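Local coordinates for protein type I polyketide synthase PikAII (Streptomyces venezuelae, PDB 3QP9) that probably epimerizes the alpha-methyl group of a beta-keto polyketide intermediate as a C2-type ketoreductase, a class that lacks ketone reduction, at residues A[133-138]-A[173-178]. Residues are numbered along the deposited sequence; the frame is centred on the assembly and turned at random.
Sequences GATLTL and AMVWGM
M178 reaches across to T135 and L136 in a buried, largely apolar helix-helix contact, where helix 170-185 packs beside helix 130-144. Evidence for near-parallel packing comes from the segment axes, which run in similar directions at a crossing angle of -29° and approach to 10.6 Å. The interface is small, 168 Å² counting both sides, and no hydrogen bond spans it; three residue pairs, from four residues, make the contact.

The thioether of M178 does most of the bridging. Its CG and SD follow an extended path, CG anti to the backbone N, before the chain bends at chi3 (88°) and turns the methyl onto the opposite helix. There M178 CE lies 3.5 Å from T135 CG2, and the two side chains run antiparallel alongside one another. The same methyl sits 3.7 Å from the backbone N of L136, while M178 SD rests 4.1 Å from L136 CB, the nearest leucine side-chain atom, near the base of the side chain.

Both helices follow parallel strands, 109-112 and 151-156 respectively, in the N-terminal Rossmann-like half of the ketoreductase, the fold of the short-chain dehydrogenase/reductase family. L366 of helix 363-386, in the catalytic half of the ketoreductase, touches both L136 and M178, so the pair packs against that half.

One turn before M178, V175 makes the second, looser point of contact: its CG2 stands 3.9 Å from T135 OG1. T135 places that hydroxyl beside its own backbone N (chi1 -63°), where it hydrogen-bonds to the carbonyl oxygen of G131, one turn earlier. This bond satisfies the buried hydroxyl within its own helix, and the methyl is left to meet M178.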
loop_
_atom_site.group_PDB
_atom_site.type_symbol
_atom_site.label_atom_id
_atom_site.label_comp_id
_atom_site.label_asym_id
_atom_site.label_seq_id
_atom_site.Cartn_x
_atom_site.Cartn_y
_atom_site.Cartn_z
ATOM N N GLY A 133 3.055 11.181 8.429
ATOM C CA GLY A 133 2.428 12.532 8.573
ATOM C C GLY A 133 3.295 13.590 7.955
ATOM O O GLY A 133 2.834 14.355 7.126
ATOM N N ALA A 134 4.566 13.622 8.363
ATOM C CA ALA A 134 5.566 14.599 7.883
ATOM C C ALA A 134 5.694 14.625 6.355
ATOM O O ALA A 134 5.755 15.686 5.758
ATOM C CB ALA A 134 6.892 14.333 8.494
ATOM N N THR A 135 5.695 13.455 5.712
ATOM C CA THR A 135 5.757 13.406 4.238
ATOM C C THR A 135 4.546 14.060 3.612
ATOM O O THR A 135 4.647 14.835 2.600
ATOM C CB THR A 135 5.749 11.954 3.761
ATOM O OG1 THR A 135 6.932 11.315 4.252
ATOM C CG2 THR A 135 5.693 11.924 2.202
ATOM N N LEU A 136 3.384 13.761 4.179
ATOM C CA LEU A 136 2.154 14.437 3.677
ATOM C C LEU A 136 2.284 15.961 3.832
ATOM O O LEU A 136 1.968 16.788 2.921
ATOM C CB LEU A 136 0.897 13.947 4.422
ATOM C CG LEU A 136 -0.351 14.834 4.089
ATOM C CD1 LEU A 136 -0.738 14.845 2.636
ATOM C CD2 LEU A 136 -1.601 14.571 4.960
ATOM N N THR A 137 2.815 16.333 4.985
ATOM C CA THR A 137 2.932 17.768 5.296
ATOM C C THR A 137 3.854 18.466 4.327
ATOM O O THR A 137 3.630 19.638 3.914
ATOM C CB THR A 137 3.365 17.903 6.763
ATOM O OG1 THR A 137 2.303 17.348 7.537
ATOM C CG2 THR A 137 3.547 19.403 7.178
ATOM N N LEU A 138 4.886 17.755 3.928
ATOM C CA LEU A 138 5.869 18.285 2.996
ATOM C C LEU A 138 5.299 18.495 1.598
ATOM O O LEU A 138 5.603 19.497 0.985
ATOM C CB LEU A 138 7.140 17.436 2.976
ATOM C CG LEU A 138 8.201 17.844 1.950
ATOM C CD1 LEU A 138 8.843 19.170 2.364
ATOM C CD2 LEU A 138 9.231 16.797 1.798
ATOM N N ALA A 173 6.324 1.625 3.139
ATOM C CA ALA A 173 5.491 1.386 1.912
ATOM C C ALA A 173 4.284 2.310 1.898
ATOM O O ALA A 173 3.746 2.487 0.835
ATOM C CB ALA A 173 4.994 -0.103 1.813
ATOM N N MET A 174 3.835 2.869 3.061
ATOM C CA MET A 174 2.632 3.796 3.051
ATOM C C MET A 174 2.970 5.091 2.351
ATOM O O MET A 174 2.112 5.715 1.732
ATOM C CB MET A 174 2.097 4.122 4.454
ATOM C CG MET A 174 1.755 2.852 5.194
ATOM S SD MET A 174 0.659 3.037 6.584
ATOM C CE MET A 174 1.863 3.743 7.725
ATOM N N VAL A 175 4.231 5.500 2.399
ATOM C CA VAL A 175 4.629 6.629 1.590
ATOM C C VAL A 175 4.564 6.348 0.083
ATOM O O VAL A 175 4.191 7.217 -0.720
ATOM C CB VAL A 175 6.013 7.072 1.993
ATOM C CG1 VAL A 175 6.602 7.997 0.927
ATOM C CG2 VAL A 175 5.897 7.705 3.358
ATOM N N TRP A 176 4.884 5.136 -0.306
ATOM C CA TRP A 176 4.728 4.733 -1.725
ATOM C C TRP A 176 3.272 4.798 -2.092
ATOM O O TRP A 176 2.902 5.258 -3.199
ATOM C CB TRP A 176 5.284 3.291 -2.013
ATOM C CG TRP A 176 6.814 3.292 -2.138
ATOM C CD1 TRP A 176 7.724 3.554 -1.115
ATOM C CD2 TRP A 176 7.610 3.131 -3.310
ATOM N NE1 TRP A 176 8.980 3.504 -1.579
ATOM C CE2 TRP A 176 8.954 3.254 -2.913
ATOM C CE3 TRP A 176 7.313 2.875 -4.681
ATOM C CZ2 TRP A 176 10.033 3.146 -3.809
ATOM C CZ3 TRP A 176 8.360 2.724 -5.536
ATOM C CH2 TRP A 176 9.729 2.876 -5.120
ATOM N N GLY A 177 2.403 4.301 -1.229
ATOM C CA GLY A 177 0.982 4.299 -1.626
ATOM C C GLY A 177 0.473 5.719 -1.832
ATOM O O GLY A 177 -0.219 6.041 -2.823
ATOM N N MET A 178 0.797 6.587 -0.863
ATOM C CA MET A 178 0.317 7.969 -0.962
ATOM C C MET A 178 1.017 8.703 -2.123
ATOM O O MET A 178 0.369 9.495 -2.828
ATOM C CB MET A 178 0.658 8.692 0.343
ATOM C CG MET A 178 0.213 10.170 0.353
ATOM S SD MET A 178 0.585 10.660 2.065
ATOM C CE MET A 178 2.255 11.151 1.800
#